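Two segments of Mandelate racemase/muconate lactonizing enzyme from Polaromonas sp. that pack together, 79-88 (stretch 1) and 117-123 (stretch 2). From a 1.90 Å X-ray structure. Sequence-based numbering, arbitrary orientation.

Stretch 1 (79-88) HAREIAPALI
Stretch 2, residues 117-123: QAIGAFD

How do the two backbones meet? Residues 79-83 and 117-123 are helical, their axes 9.3 Å apart at closest approach and their N-to-C directions 63° apart (signed crossing angle -63°). Residues 84-87 keep helical phi/psi, and I88 turns extended (-60/131). The register is set at A80 and A118, whose CA atoms lie 5.2 Å apart; the CB atoms of these two alanines lie 4.1 Å apart.

What does F122 do? With chi1 -63° (m) and chi2 -61°, it has the largest covered area, and its CA-to-CB bond points toward stretch 1. L87 (m, t) places CD1 over one face of the F122 ring, 4.0 Å from its centroid and 30° off the normal, a CH-pi contact. At the ring edge, A80 O lies 3.6 Å from F122 CZ; that oxygen also accepts the backbone hydrogen bond from A84 N (2.9 Å).

Which other side-chain contacts form? F122 CZ lies 4.0 Å from A80 CB and 4.1 Å from A84 CB. I83 (p, t) brings CG1 to 4.1 Å from F122 CE2, and its CD1 to 3.8 Å from CG1 of I119 (m, t). H79 (chi1 t, chi2 70°) sets its ring edge against A118, CD2 to CB 4.3 Å.

Is there polar pairing across? No hydrogen bond joins the stretches, which together bury 322 Å², both sides summed.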

# COMPACT_ATOMS: atom_id res chain seq x y z
N HIS A 79 -26.75 -29.82 -17.44
CA HIS A 79 -25.67 -30.07 -16.49
C HIS A 79 -26.21 -30.73 -15.23
O HIS A 79 -25.62 -31.69 -14.71
CB HIS A 79 -24.95 -28.77 -16.14
CG HIS A 79 -23.62 -29.00 -15.49
ND1 HIS A 79 -22.53 -29.51 -16.17
CD2 HIS A 79 -23.21 -28.83 -14.21
CE1 HIS A 79 -21.51 -29.64 -15.34
NE2 HIS A 79 -21.89 -29.23 -14.14
N ALA A 80 -27.34 -30.23 -14.73
CA ALA A 80 -27.95 -30.78 -13.53
C ALA A 80 -28.22 -32.28 -13.73
O ALA A 80 -27.97 -33.09 -12.84
CB ALA A 80 -29.26 -30.05 -13.22
N ARG A 81 -28.72 -32.63 -14.91
CA ARG A 81 -29.02 -34.03 -15.22
C ARG A 81 -27.76 -34.87 -15.24
O ARG A 81 -27.75 -36.00 -14.75
CB ARG A 81 -29.72 -34.12 -16.59
CG ARG A 81 -30.06 -35.53 -17.04
CD ARG A 81 -30.86 -35.50 -18.34
NE ARG A 81 -30.13 -34.82 -19.41
CZ ARG A 81 -30.67 -34.41 -20.56
NH1 ARG A 81 -31.95 -34.62 -20.81
NH2 ARG A 81 -29.92 -33.79 -21.45
N GLU A 82 -26.69 -34.32 -15.78
CA GLU A 82 -25.44 -35.07 -15.86
C GLU A 82 -24.76 -35.30 -14.51
O GLU A 82 -24.16 -36.35 -14.30
CB GLU A 82 -24.46 -34.37 -16.80
CG GLU A 82 -23.13 -35.08 -16.96
CD GLU A 82 -22.24 -34.43 -18.00
OE1 GLU A 82 -22.28 -33.19 -18.11
OE2 GLU A 82 -21.50 -35.15 -18.69
N ILE A 83 -24.87 -34.35 -13.58
CA ILE A 83 -24.22 -34.53 -12.28
C ILE A 83 -25.12 -35.08 -11.18
O ILE A 83 -24.62 -35.53 -10.15
CB ILE A 83 -23.57 -33.20 -11.80
CG1 ILE A 83 -24.64 -32.16 -11.46
CG2 ILE A 83 -22.65 -32.65 -12.88
CD1 ILE A 83 -24.05 -30.84 -10.95
N ALA A 84 -26.43 -35.07 -11.39
CA ALA A 84 -27.37 -35.57 -10.39
C ALA A 84 -26.98 -36.91 -9.76
O ALA A 84 -27.05 -37.06 -8.54
CB ALA A 84 -28.77 -35.66 -10.99
N PRO A 85 -26.56 -37.90 -10.57
CA PRO A 85 -26.18 -39.20 -10.02
C PRO A 85 -25.13 -39.14 -8.91
O PRO A 85 -25.06 -40.03 -8.06
CB PRO A 85 -25.67 -39.97 -11.24
CG PRO A 85 -26.50 -39.39 -12.36
CD PRO A 85 -26.47 -37.91 -12.05
N ALA A 86 -24.31 -38.09 -8.91
CA ALA A 86 -23.27 -37.95 -7.90
C ALA A 86 -23.84 -37.74 -6.49
O ALA A 86 -23.11 -37.87 -5.51
CB ALA A 86 -22.34 -36.79 -8.26
N LEU A 87 -25.12 -37.42 -6.40
CA LEU A 87 -25.75 -37.20 -5.10
C LEU A 87 -26.27 -38.48 -4.46
O LEU A 87 -26.39 -38.56 -3.24
CB LEU A 87 -26.91 -36.20 -5.23
CG LEU A 87 -26.58 -34.72 -5.41
CD1 LEU A 87 -27.86 -33.92 -5.65
CD2 LEU A 87 -25.86 -34.20 -4.16
N ILE A 88 -26.59 -39.48 -5.27
CA ILE A 88 -27.12 -40.73 -4.73
C ILE A 88 -26.17 -41.41 -3.75
O ILE A 88 -24.99 -41.58 -4.03
CB ILE A 88 -27.47 -41.72 -5.85
CG1 ILE A 88 -28.45 -41.07 -6.84
CG2 ILE A 88 -28.07 -42.99 -5.25
CD1 ILE A 88 -29.76 -40.61 -6.20
N GLN A 117 -24.81 -22.88 -10.95
CA GLN A 117 -26.21 -22.49 -10.76
C GLN A 117 -27.02 -23.79 -10.73
O GLN A 117 -27.99 -23.90 -9.98
CB GLN A 117 -26.66 -21.57 -11.90
CG GLN A 117 -25.85 -20.28 -11.94
CD GLN A 117 -26.24 -19.33 -13.05
OE1 GLN A 117 -26.82 -19.73 -14.07
NE2 GLN A 117 -25.90 -18.05 -12.88
N ALA A 118 -26.61 -24.76 -11.52
CA ALA A 118 -27.29 -26.06 -11.53
C ALA A 118 -27.07 -26.67 -10.14
O ALA A 118 -28.00 -27.18 -9.51
CB ALA A 118 -26.69 -26.95 -12.61
N ILE A 119 -25.83 -26.60 -9.66
CA ILE A 119 -25.49 -27.12 -8.34
C ILE A 119 -26.36 -26.43 -7.28
O ILE A 119 -26.82 -27.06 -6.33
CB ILE A 119 -23.98 -26.89 -8.04
CG1 ILE A 119 -23.14 -27.80 -8.94
CG2 ILE A 119 -23.69 -27.16 -6.57
CD1 ILE A 119 -21.62 -27.59 -8.79
N GLY A 120 -26.57 -25.13 -7.46
CA GLY A 120 -27.37 -24.36 -6.52
C GLY A 120 -28.79 -24.87 -6.32
O GLY A 120 -29.34 -24.74 -5.23
N ALA A 121 -29.40 -25.43 -7.36
CA ALA A 121 -30.76 -25.95 -7.22
C ALA A 121 -30.75 -27.08 -6.20
O ALA A 121 -31.65 -27.19 -5.37
CB ALA A 121 -31.27 -26.45 -8.57
N PHE A 122 -29.71 -27.93 -6.28
CA PHE A 122 -29.57 -29.05 -5.36
C PHE A 122 -29.23 -28.52 -3.97
O PHE A 122 -29.76 -28.99 -2.97
CB PHE A 122 -28.44 -29.99 -5.82
CG PHE A 122 -28.69 -30.64 -7.16
CD1 PHE A 122 -29.79 -31.47 -7.36
CD2 PHE A 122 -27.82 -30.42 -8.23
CE1 PHE A 122 -30.02 -32.07 -8.61
CE2 PHE A 122 -28.04 -31.01 -9.48
CZ PHE A 122 -29.15 -31.84 -9.67
N ASP A 123 -28.33 -27.55 -3.93
CA ASP A 123 -27.89 -26.94 -2.67
C ASP A 123 -29.08 -26.38 -1.89
O ASP A 123 -29.20 -26.61 -0.69
CB ASP A 123 -26.89 -25.83 -2.96
CG ASP A 123 -26.26 -25.26 -1.70
OD1 ASP A 123 -25.39 -25.93 -1.11
OD2 ASP A 123 -26.64 -24.14 -1.30